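PDB 4AJ9: catalase-3 from Neurospora crassa, which uses heme to convert hydrogen peroxide into water and molecular oxygen, and so probably protects the fungal cell from peroxide damage. Local coordinates for residues C[82-86]-C[216-220]; C[246-250]-C[580-584]; C[273-277]-C[299-305]; C[646-650]-C[670-674]. All coordinates share one frame; numbering follows the deposited sequence.

Contact 1 of 4, residues C[82-86]-C[216-220]; sequences SNITA and LVTED
The backbones of 82-86 and 216-220 pass closest at T85 and T218, whose CA atoms lie 4.4 Å apart, and the bond that ties them runs from A86 N to V217 O (2.9 Å, N-H...O angle 158°). The same carbonyl also faces the CA of T85, so it meets two successive residues. L216, next to last in its strand, sets CB 3.2 Å from I84 O. Its CD1 methyl meets CD1 of I84 at 3.7 Å, the two aliphatic chains lying side by side and pointing the same way, while CD2 turns to T85. T218 suits its place by having two unlike branches. With chi1 at 58° its methyl CG2 stands beside its own backbone N and touches I84 C at 3.5 Å, whereas OG1 donates onward to D220 OD1 (2.5 Å). T85 sends its OG1 to G336 O beyond the two segments. At the outer end a water receives the N-H of E219 and donates to S82 O. The bent chain of E219 brings OE2 to 3.2 Å from A86 CB, a close approach that suits a residue as small as alanine, and salt bridges to R335 and R416 hold that carboxylate there. The loop joining strands 68-77 and 96-104 is fastened to the end of strand 214-217, which pairs with strand 223-232 of the antiparallel beta-barrel core of heme catalases.

Contact 2 of 4, residues C[246-250]-C[580-584]; sequences VLAGK and ADATA
T583 packs against L247 with little room between them: its CB lies 3.6 Å from L247 CD1, its OG1 equally near that methyl, and the two side chains run alongside one another, antiparallel. The methyl CG2 of T583 lies close to the backbone N of L247 and also meets V246 CG1 at 3.8 Å, from roughly a right angle. A beta-branched threonine fits here because its methyl feeds the apolar patch while its hydroxyl is spent within its own segment. OG1 donates to D581 OD2 (2.6 Å), and T583 N reaches the same oxygen at 3.0 Å from the opposite face of the carboxylate plane. The N-H bond makes an Asx turn, which leads into the 3-10 turn 582-584; the doubly gripped carboxylate is thus held against rotation. Helix 241-250 belongs to the catalase core and 580-584 to the C-terminal domain of long catalases, so this patch joins two domains of one chain. The K250 side is looser. Bent at chi2 (-82°), the lysine lays its methylenes across D581, CE coming within 3.3 Å of OD1, but NZ stays 3.9 Å from OD1, a long salt bridge. A water fills in, accepting from NZ and donating to both D581 OD1 and A580 O. The ammonium also hydrogen-bonds Q245 of the second subunit, which draws the edge of the contact into the subunit interface.

Contact 3 of 4, residues C[273-277]-C[299-305]; sequences LAVQL and EEFAPLQ
Q276 meets A302 because its CG stands beside the backbone N, anti to the carbonyl carbon (chi1 -69°), and the chain then runs extended (chi2 176°), carrying the amide across to the loop. There NE2 donates to A302 O at 2.6 Å, almost straight (170°), with the hydrogen bond lying in both the amide and the carbonyl planes. NE2 also donates to L297 O, and OE1 accepts from H229, so each end of this buried amide is satisfied, as suits a glutamine whose two ends must do opposite work. A leucine in its place would probably leave the A302 and L297 carbonyls and H229 without their mate and let the loop drift from the strand. Nearer the backbone, Q276 CG touches L304 CD2 at 3.9 Å, and L304 CB rests on the methyl of A274 at 4.0 Å. Beside these, V275 and Q305 form an antiparallel hydrogen-bonded pair, V275 N to Q305 O and Q305 N to V275 O both measuring 2.9 Å. This is where strand 305-314 joins strand 270-278 in the antiparallel barrel of the catalase core; strand 270-278 has strand 223-232 as its other neighbour. Two residues on, L277 and P303 would form the next such pair, but a proline has no N-H for L277 O, and the chains have parted here, so a water bridges them: it accepts from L277 N at 3.0 Å, donates to P303 O and also accepts from Q305 NE2. The extended chain of Q305 crosses L277 at about a right angle, NE2 lying 3.8 Å from L277 CD1.

Contact 4 of 4, residues C[646-650]-C[670-674]; sequences EAGVY and FLERF
G648 sets its CA squarely over the F670 ring, 3.3 Å from the centroid and 11° off the ring normal, a CH-pi contact that only a residue without a side chain could make so closely. Its N lies over the same face, 3.3 Å from CE2. The methyl of A647 touches CD2, and Y650, crossing at about a right angle, brings OH to 3.4 Å from CZ. Next to the ring, R673 reaches in with an extended chain: NH2 donates to A647 O (3.0 Å, 175°), in plane with both the guanidinium and the carbonyl and on a lone pair of that oxygen. The guanidinium is flanked on one face by F670 CB at 3.7 Å. What presents A647 and G648 in this way is a type II beta turn from E646 to V649, closed by V649 N to E646 O, in which G648 takes the third position with positive phi (80°). The turn leads into strand 649-652, at one edge of the parallel sheet of the C-terminal domain, and 670-674 follows helix 654-667. A serine in place of F670 would probably open a gap beside G648 and leave the A647 methyl and Y650 hydroxyl without their ring. Farther out, R673 NH1 donates to the Y621 and K625 carbonyls and E646 takes the Y621 hydroxyl, so the end of helix 612-622 and what follows it hold both arginine and turn.

How the contacts relate
The four contacts fall into two pairs. Contacts 1 and 3 lie in the catalase core, their centres about 17 Å apart, and both reach the same antiparallel sheet; they touch directly, L216 CD1 packing on L277 CD2 at 3.8 Å. Contacts 2 and 4 lie on the same side of the chain's centre, their centres about 20 Å apart and their nearest atoms about 10 Å. Contact 1 comes first along the chain, contact 3 falls between the two segments of contact 2, and contact 4 comes last. Contact 2, about 49 Å from contact 1 between centres, joins core to C-terminal domain, whereas contact 4 lies within the latter, so the set spans the catalase core, the C-terminal domain and a junction between them.

Contact 1 of 4, residues C[82-86]-C[216-220]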
loop_
_atom_site.group_PDB
_atom_site.type_symbol
_atom_site.label_atom_id
_atom_site.label_comp_id
_atom_site.label_asym_id
_atom_site.label_seq_id
_atom_site.Cartn_x
_atom_site.Cartn_y
_atom_site.Cartn_z
ATOM N N SER C 82 28.147 -10.155 -32.599
ATOM C CA SER C 82 27.379 -11.401 -32.648
ATOM C C SER C 82 28.285 -12.613 -32.503
ATOM O O SER C 82 27.818 -13.717 -32.215
ATOM C CB SER C 82 26.578 -11.500 -33.955
ATOM O OG SER C 82 27.446 -11.623 -35.068
ATOM N N ASN C 83 29.583 -12.413 -32.715
ATOM C CA ASN C 83 30.556 -13.481 -32.521
ATOM C C ASN C 83 30.712 -13.875 -31.058
ATOM O O ASN C 83 31.217 -14.960 -30.753
ATOM C CB ASN C 83 31.921 -13.108 -33.122
ATOM C CG ASN C 83 32.472 -11.789 -32.574
ATOM O OD1 ASN C 83 31.727 -10.826 -32.351
ATOM N ND2 ASN C 83 33.783 -11.740 -32.366
ATOM N N ILE C 84 30.289 -13.000 -30.149
ATOM C CA ILE C 84 30.334 -13.335 -28.720
ATOM C C ILE C 84 28.980 -13.271 -28.017
ATOM O O ILE C 84 28.818 -13.842 -26.939
ATOM C CB ILE C 84 31.333 -12.452 -27.925
ATOM C CG1 ILE C 84 31.014 -10.971 -28.126
ATOM C CG2 ILE C 84 32.777 -12.763 -28.338
ATOM C CD1 ILE C 84 31.771 -10.057 -27.186
ATOM N N THR C 85 28.016 -12.569 -28.601
ATOM C CA THR C 85 26.708 -12.441 -27.958
ATOM C C THR C 85 25.599 -12.199 -28.962
ATOM O O THR C 85 25.793 -11.492 -29.946
ATOM C CB THR C 85 26.705 -11.306 -26.904
ATOM O OG1 THR C 85 25.457 -11.309 -26.200
ATOM C CG2 THR C 85 26.912 -9.942 -27.575
ATOM N N ALA C 86 24.435 -12.798 -28.702
ATOM C CA ALA C 86 23.221 -12.542 -29.484
ATOM C C ALA C 86 22.520 -11.261 -29.057
ATOM O O ALA C 86 21.493 -10.895 -29.638
ATOM C CB ALA C 86 22.251 -13.713 -29.357
ATOM N N LEU C 216 28.031 -14.312 -21.772
ATOM C CA LEU C 216 27.575 -13.909 -23.100
ATOM C C LEU C 216 27.286 -15.192 -23.856
ATOM O O LEU C 216 28.045 -16.157 -23.755
ATOM C CB LEU C 216 28.629 -13.071 -23.832
ATOM C CG LEU C 216 28.980 -11.723 -23.207
ATOM C CD1 LEU C 216 29.946 -10.963 -24.122
ATOM C CD2 LEU C 216 27.703 -10.909 -22.963
ATOM N N VAL C 217 26.175 -15.206 -24.591
ATOM C CA VAL C 217 25.709 -16.403 -25.274
ATOM C C VAL C 217 25.369 -16.059 -26.715
ATOM O O VAL C 217 24.624 -15.113 -26.973
ATOM C CB VAL C 217 24.467 -16.991 -24.576
ATOM C CG1 VAL C 217 24.055 -18.320 -25.233
ATOM C CG2 VAL C 217 24.752 -17.192 -23.098
ATOM N N THR C 218 25.949 -16.799 -27.658
ATOM C CA THR C 218 25.686 -16.550 -29.072
ATOM C C THR C 218 24.416 -17.281 -29.505
ATOM O O THR C 218 23.890 -18.102 -28.757
ATOM C CB THR C 218 26.851 -17.040 -29.964
ATOM O OG1 THR C 218 27.057 -18.437 -29.744
ATOM C CG2 THR C 218 28.134 -16.290 -29.655
ATOM N N GLU C 219 23.955 -17.009 -30.724
ATOM C CA GLU C 219 22.745 -17.643 -31.262
ATOM C C GLU C 219 22.748 -19.169 -31.153
ATOM O O GLU C 219 21.711 -19.777 -30.893
ATOM C CB GLU C 219 22.548 -17.278 -32.735
ATOM C CG GLU C 219 22.522 -15.794 -33.041
ATOM C CD GLU C 219 21.367 -15.071 -32.376
ATOM O OE1 GLU C 219 20.485 -15.746 -31.796
ATOM O OE2 GLU C 219 21.339 -13.822 -32.438
ATOM N N ASP C 220 23.906 -19.788 -31.372
ATOM C CA ASP C 220 23.986 -21.244 -31.393
ATOM C C ASP C 220 24.120 -21.827 -29.992
ATOM O O ASP C 220 24.145 -23.047 -29.802
ATOM C CB ASP C 220 25.135 -21.708 -32.296
ATOM C CG ASP C 220 26.495 -21.395 -31.715
ATOM O OD1 ASP C 220 26.552 -20.753 -30.644
ATOM O OD2 ASP C 220 27.509 -21.785 -32.332
HETATM O O HOH W 1 25.213 -14.517 -31.852
HETATM O O HOH W 2 29.897 -16.372 -26.286
#

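Contact 2 of 4, residues C[246-250]-C[580-584]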
loop_
_atom_site.group_PDB
_atom_site.type_symbol
_atom_site.label_atom_id
_atom_site.label_comp_id
_atom_site.label_asym_id
_atom_site.label_seq_id
_atom_site.Cartn_x
_atom_site.Cartn_y
_atom_site.Cartn_z
ATOM N N VAL C 246 34.172 18.450 4.966
ATOM C CA VAL C 246 33.695 19.826 4.908
ATOM C C VAL C 246 32.680 19.968 3.781
ATOM O O VAL C 246 31.658 20.645 3.918
ATOM C CB VAL C 246 34.861 20.812 4.713
ATOM C CG1 VAL C 246 34.337 22.205 4.417
ATOM C CG2 VAL C 246 35.769 20.802 5.954
ATOM N N LEU C 247 32.956 19.302 2.670
ATOM C CA LEU C 247 32.085 19.365 1.497
ATOM C C LEU C 247 30.695 18.801 1.779
ATOM O O LEU C 247 29.704 19.307 1.251
ATOM C CB LEU C 247 32.731 18.627 0.321
ATOM C CG LEU C 247 32.077 18.659 -1.064
ATOM C CD1 LEU C 247 31.512 20.040 -1.402
ATOM C CD2 LEU C 247 33.091 18.204 -2.108
ATOM N N ALA C 248 30.625 17.760 2.611
ATOM C CA ALA C 248 29.342 17.174 3.009
ATOM C C ALA C 248 28.443 18.247 3.625
ATOM O O ALA C 248 27.225 18.242 3.421
ATOM C CB ALA C 248 29.558 16.038 4.009
ATOM N N GLY C 249 29.051 19.154 4.386
ATOM C CA GLY C 249 28.325 20.235 5.032
ATOM C C GLY C 249 28.102 21.422 4.120
ATOM O O GLY C 249 27.006 21.971 4.057
ATOM N N LYS C 250 29.142 21.814 3.387
ATOM C CA LYS C 250 29.057 22.975 2.499
ATOM C C LYS C 250 28.192 22.740 1.247
ATOM O O LYS C 250 27.557 23.670 0.744
ATOM C CB LYS C 250 30.470 23.429 2.094
ATOM C CG LYS C 250 31.312 23.932 3.267
ATOM C CD LYS C 250 30.967 25.394 3.600
ATOM C CE LYS C 250 31.727 25.900 4.827
ATOM N NZ LYS C 250 31.439 27.347 5.140
ATOM N N ALA C 580 31.201 31.222 -0.360
ATOM C CA ALA C 580 32.251 30.423 -1.003
ATOM C C ALA C 580 32.985 29.476 -0.061
ATOM O O ALA C 580 33.129 29.735 1.140
ATOM C CB ALA C 580 33.251 31.317 -1.709
ATOM N N ASP C 581 33.461 28.376 -0.626
ATOM C CA ASP C 581 34.292 27.440 0.113
ATOM C C ASP C 581 35.247 26.745 -0.858
ATOM O O ASP C 581 34.922 26.557 -2.024
ATOM C CB ASP C 581 33.427 26.421 0.853
ATOM C CG ASP C 581 34.228 25.582 1.823
ATOM O OD1 ASP C 581 34.443 26.038 2.972
ATOM O OD2 ASP C 581 34.651 24.475 1.434
ATOM N N ALA C 582 36.422 26.362 -0.380
ATOM C CA ALA C 582 37.407 25.734 -1.254
ATOM C C ALA C 582 36.909 24.406 -1.827
ATOM O O ALA C 582 37.336 24.001 -2.908
ATOM C CB ALA C 582 38.715 25.524 -0.516
ATOM N N THR C 583 36.025 23.727 -1.090
ATOM C CA THR C 583 35.511 22.421 -1.503
ATOM C C THR C 583 34.803 22.473 -2.857
ATOM O O THR C 583 34.619 21.440 -3.504
ATOM C CB THR C 583 34.523 21.815 -0.468
ATOM O OG1 THR C 583 33.474 22.755 -0.186
ATOM C CG2 THR C 583 35.236 21.422 0.820
ATOM N N ALA C 584 34.398 23.671 -3.278
ATOM C CA ALA C 584 33.638 23.834 -4.519
ATOM C C ALA C 584 34.511 23.830 -5.768
ATOM O O ALA C 584 34.006 23.736 -6.891
ATOM C CB ALA C 584 32.824 25.109 -4.480
HETATM O O HOH W 3 33.322 28.261 3.503
#

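Contact 3 of 4, residues C[273-277]-C[299-305]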
loop_
_atom_site.group_PDB
_atom_site.type_symbol
_atom_site.label_atom_id
_atom_site.label_comp_id
_atom_site.label_asym_id
_atom_site.label_seq_id
_atom_site.Cartn_x
_atom_site.Cartn_y
_atom_site.Cartn_z
ATOM N N LEU C 273 32.278 0.968 -22.652
ATOM C CA LEU C 273 31.900 -0.347 -22.154
ATOM C C LEU C 273 32.974 -1.332 -22.587
ATOM O O LEU C 273 33.250 -1.459 -23.771
ATOM C CB LEU C 273 30.563 -0.791 -22.756
ATOM C CG LEU C 273 30.059 -2.150 -22.250
ATOM C CD1 LEU C 273 29.917 -2.151 -20.731
ATOM C CD2 LEU C 273 28.741 -2.512 -22.912
ATOM N N ALA C 274 33.570 -2.031 -21.628
ATOM C CA ALA C 274 34.590 -3.015 -21.946
ATOM C C ALA C 274 34.266 -4.303 -21.216
ATOM O O ALA C 274 33.548 -4.290 -20.210
ATOM C CB ALA C 274 35.964 -2.502 -21.544
ATOM N N VAL C 275 34.788 -5.412 -21.725
ATOM C CA VAL C 275 34.565 -6.714 -21.102
ATOM C C VAL C 275 35.866 -7.491 -20.956
ATOM O O VAL C 275 36.798 -7.349 -21.752
ATOM C CB VAL C 275 33.610 -7.597 -21.933
ATOM C CG1 VAL C 275 32.169 -7.051 -21.882
ATOM C CG2 VAL C 275 34.107 -7.714 -23.369
ATOM N N GLN C 276 35.923 -8.319 -19.928
ATOM C CA GLN C 276 36.913 -9.378 -19.892
ATOM C C GLN C 276 36.154 -10.626 -20.303
ATOM O O GLN C 276 35.029 -10.824 -19.871
ATOM C CB GLN C 276 37.488 -9.523 -18.488
ATOM C CG GLN C 276 38.347 -8.333 -18.071
ATOM C CD GLN C 276 38.843 -8.447 -16.642
ATOM O OE1 GLN C 276 38.080 -8.257 -15.692
ATOM N NE2 GLN C 276 40.127 -8.753 -16.482
ATOM N N LEU C 277 36.754 -11.450 -21.153
ATOM C CA LEU C 277 36.092 -12.654 -21.628
ATOM C C LEU C 277 36.887 -13.891 -21.206
ATOM O O LEU C 277 38.089 -13.969 -21.444
ATOM C CB LEU C 277 35.917 -12.592 -23.152
ATOM C CG LEU C 277 35.004 -11.448 -23.612
ATOM C CD1 LEU C 277 35.015 -11.232 -25.129
ATOM C CD2 LEU C 277 33.586 -11.705 -23.115
ATOM N N GLU C 299 43.885 -7.646 -14.868
ATOM C CA GLU C 299 43.874 -7.364 -16.296
ATOM C C GLU C 299 45.057 -7.989 -17.021
ATOM O O GLU C 299 45.044 -8.114 -18.242
ATOM C CB GLU C 299 43.834 -5.857 -16.544
ATOM C CG GLU C 299 42.454 -5.271 -16.265
ATOM C CD GLU C 299 42.409 -3.783 -16.414
ATOM O OE1 GLU C 299 43.024 -3.263 -17.370
ATOM O OE2 GLU C 299 41.755 -3.138 -15.564
ATOM N N GLU C 300 46.073 -8.383 -16.263
ATOM C CA GLU C 300 47.232 -9.054 -16.839
ATOM C C GLU C 300 46.827 -10.407 -17.402
ATOM O O GLU C 300 47.443 -10.900 -18.342
ATOM C CB GLU C 300 48.339 -9.242 -15.791
ATOM C CG GLU C 300 49.074 -7.968 -15.403
ATOM C CD GLU C 300 48.322 -7.130 -14.379
ATOM O OE1 GLU C 300 47.435 -7.670 -13.691
ATOM O OE2 GLU C 300 48.626 -5.924 -14.263
ATOM N N PHE C 301 45.796 -11.008 -16.810
ATOM C CA PHE C 301 45.323 -12.330 -17.226
ATOM C C PHE C 301 44.298 -12.251 -18.349
ATOM O O PHE C 301 44.216 -13.141 -19.192
ATOM C CB PHE C 301 44.688 -13.076 -16.046
ATOM C CG PHE C 301 45.600 -13.251 -14.862
ATOM C CD1 PHE C 301 46.973 -13.295 -15.022
ATOM C CD2 PHE C 301 45.074 -13.382 -13.587
ATOM C CE1 PHE C 301 47.803 -13.456 -13.927
ATOM C CE2 PHE C 301 45.901 -13.552 -12.487
ATOM C CZ PHE C 301 47.264 -13.587 -12.658
ATOM N N ALA C 302 43.496 -11.192 -18.340
ATOM C CA ALA C 302 42.443 -11.011 -19.337
ATOM C C ALA C 302 42.221 -9.521 -19.510
ATOM O O ALA C 302 41.610 -8.872 -18.650
ATOM C CB ALA C 302 41.161 -11.697 -18.893
ATOM N N PRO C 303 42.747 -8.966 -20.608
ATOM C CA PRO C 303 42.726 -7.527 -20.875
ATOM C C PRO C 303 41.317 -7.046 -21.191
ATOM O O PRO C 303 40.483 -7.843 -21.622
ATOM C CB PRO C 303 43.605 -7.394 -22.117
ATOM C CG PRO C 303 43.446 -8.702 -22.815
ATOM C CD PRO C 303 43.345 -9.727 -21.716
ATOM N N LEU C 304 41.062 -5.759 -20.981
ATOM C CA LEU C 304 39.767 -5.177 -21.302
ATOM C C LEU C 304 39.589 -5.096 -22.806
ATOM O O LEU C 304 40.500 -4.699 -23.530
ATOM C CB LEU C 304 39.641 -3.778 -20.692
ATOM C CG LEU C 304 39.795 -3.727 -19.170
ATOM C CD1 LEU C 304 39.893 -2.297 -18.667
ATOM C CD2 LEU C 304 38.639 -4.453 -18.514
ATOM N N GLN C 305 38.410 -5.481 -23.272
ATOM C CA GLN C 305 38.082 -5.357 -24.683
ATOM C C GLN C 305 36.885 -4.432 -24.804
ATOM O O GLN C 305 35.795 -4.742 -24.307
ATOM C CB GLN C 305 37.796 -6.733 -25.286
ATOM C CG GLN C 305 38.901 -7.749 -24.994
ATOM C CD GLN C 305 38.658 -9.083 -25.658
ATOM O OE1 GLN C 305 38.447 -9.158 -26.866
ATOM N NE2 GLN C 305 38.672 -10.147 -24.866
HETATM O O HOH W 4 39.290 -10.368 -22.231
#

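Contact 4 of 4, residues C[646-650]-C[670-674]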
loop_
_atom_site.group_PDB
_atom_site.type_symbol
_atom_site.label_atom_id
_atom_site.label_comp_id
_atom_site.label_asym_id
_atom_site.label_seq_id
_atom_site.Cartn_x
_atom_site.Cartn_y
_atom_site.Cartn_z
ATOM N N GLU C 646 56.660 25.773 -4.808
ATOM C CA GLU C 646 56.232 24.407 -4.526
ATOM C C GLU C 646 55.513 23.797 -5.725
ATOM O O GLU C 646 54.978 24.511 -6.581
ATOM C CB GLU C 646 55.309 24.367 -3.309
ATOM C CG GLU C 646 55.980 24.724 -2.008
ATOM C CD GLU C 646 55.049 24.579 -0.828
ATOM O OE1 GLU C 646 54.239 23.626 -0.826
ATOM O OE2 GLU C 646 55.131 25.415 0.100
ATOM N N ALA C 647 55.501 22.472 -5.783
ATOM C CA ALA C 647 54.727 21.772 -6.794
ATOM C C ALA C 647 53.252 22.122 -6.592
ATOM O O ALA C 647 52.762 22.103 -5.465
ATOM C CB ALA C 647 54.941 20.274 -6.678
ATOM N N GLY C 648 52.566 22.470 -7.675
ATOM C CA GLY C 648 51.150 22.781 -7.608
ATOM C C GLY C 648 50.877 24.185 -7.117
ATOM O O GLY C 648 49.729 24.540 -6.841
ATOM N N VAL C 649 51.935 24.985 -6.988
ATOM C CA VAL C 649 51.788 26.385 -6.603
ATOM C C VAL C 649 52.315 27.254 -7.734
ATOM O O VAL C 649 53.434 27.059 -8.193
ATOM C CB VAL C 649 52.542 26.716 -5.298
ATOM C CG1 VAL C 649 52.405 28.202 -4.980
ATOM C CG2 VAL C 649 52.016 25.860 -4.140
ATOM N N TYR C 650 51.499 28.198 -8.195
ATOM C CA TYR C 650 51.873 28.998 -9.347
ATOM C C TYR C 650 51.795 30.480 -9.036
ATOM O O TYR C 650 50.772 30.977 -8.576
ATOM C CB TYR C 650 50.983 28.650 -10.539
ATOM C CG TYR C 650 50.899 27.169 -10.751
ATOM C CD1 TYR C 650 51.878 26.494 -11.471
ATOM C CD2 TYR C 650 49.868 26.432 -10.195
ATOM C CE1 TYR C 650 51.811 25.129 -11.648
ATOM C CE2 TYR C 650 49.794 25.073 -10.361
ATOM C CZ TYR C 650 50.763 24.423 -11.087
ATOM O OH TYR C 650 50.677 23.057 -11.252
ATOM N N PHE C 670 48.107 17.207 -5.631
ATOM C CA PHE C 670 49.540 17.230 -5.425
ATOM C C PHE C 670 49.906 16.501 -4.146
ATOM O O PHE C 670 49.858 17.061 -3.055
ATOM C CB PHE C 670 50.053 18.666 -5.470
ATOM C CG PHE C 670 50.093 19.218 -6.856
ATOM C CD1 PHE C 670 48.941 19.699 -7.455
ATOM C CD2 PHE C 670 51.266 19.183 -7.596
ATOM C CE1 PHE C 670 48.966 20.174 -8.748
ATOM C CE2 PHE C 670 51.299 19.659 -8.892
ATOM C CZ PHE C 670 50.143 20.161 -9.470
ATOM N N LEU C 671 50.270 15.232 -4.307
ATOM C CA LEU C 671 50.412 14.305 -3.190
ATOM C C LEU C 671 51.662 14.543 -2.347
ATOM O O LEU C 671 51.843 13.906 -1.306
ATOM C CB LEU C 671 50.401 12.862 -3.700
ATOM C CG LEU C 671 49.145 12.430 -4.460
ATOM C CD1 LEU C 671 49.254 10.957 -4.882
ATOM C CD2 LEU C 671 47.903 12.667 -3.613
ATOM N N GLU C 672 52.523 15.456 -2.781
ATOM C CA GLU C 672 53.718 15.745 -1.997
ATOM C C GLU C 672 53.351 16.468 -0.713
ATOM O O GLU C 672 54.177 16.598 0.185
ATOM C CB GLU C 672 54.740 16.556 -2.796
ATOM C CG GLU C 672 54.136 17.496 -3.809
ATOM C CD GLU C 672 53.783 16.792 -5.103
ATOM O OE1 GLU C 672 54.697 16.240 -5.751
ATOM O OE2 GLU C 672 52.595 16.795 -5.473
ATOM N N ARG C 673 52.103 16.923 -0.627
ATOM C CA ARG C 673 51.648 17.720 0.515
ATOM C C ARG C 673 51.105 16.872 1.655
ATOM O O ARG C 673 50.611 17.402 2.658
ATOM C CB ARG C 673 50.583 18.722 0.071
ATOM C CG ARG C 673 51.067 19.668 -1.009
ATOM C CD ARG C 673 50.035 20.731 -1.335
ATOM N NE ARG C 673 50.363 21.360 -2.607
ATOM C CZ ARG C 673 49.496 22.003 -3.379
ATOM N NH1 ARG C 673 48.229 22.128 -3.008
ATOM N NH2 ARG C 673 49.907 22.527 -4.526
ATOM N N PHE C 674 51.200 15.556 1.507
ATOM C CA PHE C 674 50.671 14.638 2.506
ATOM C C PHE C 674 51.747 13.773 3.138
ATOM O O PHE C 674 52.436 13.024 2.448
ATOM C CB PHE C 674 49.581 13.768 1.884
ATOM C CG PHE C 674 48.451 14.568 1.328
ATOM C CD1 PHE C 674 48.514 15.066 0.039
ATOM C CD2 PHE C 674 47.350 14.878 2.113
ATOM C CE1 PHE C 674 47.485 15.827 -0.476
ATOM C CE2 PHE C 674 46.319 15.646 1.598
ATOM C CZ PHE C 674 46.389 16.116 0.307
#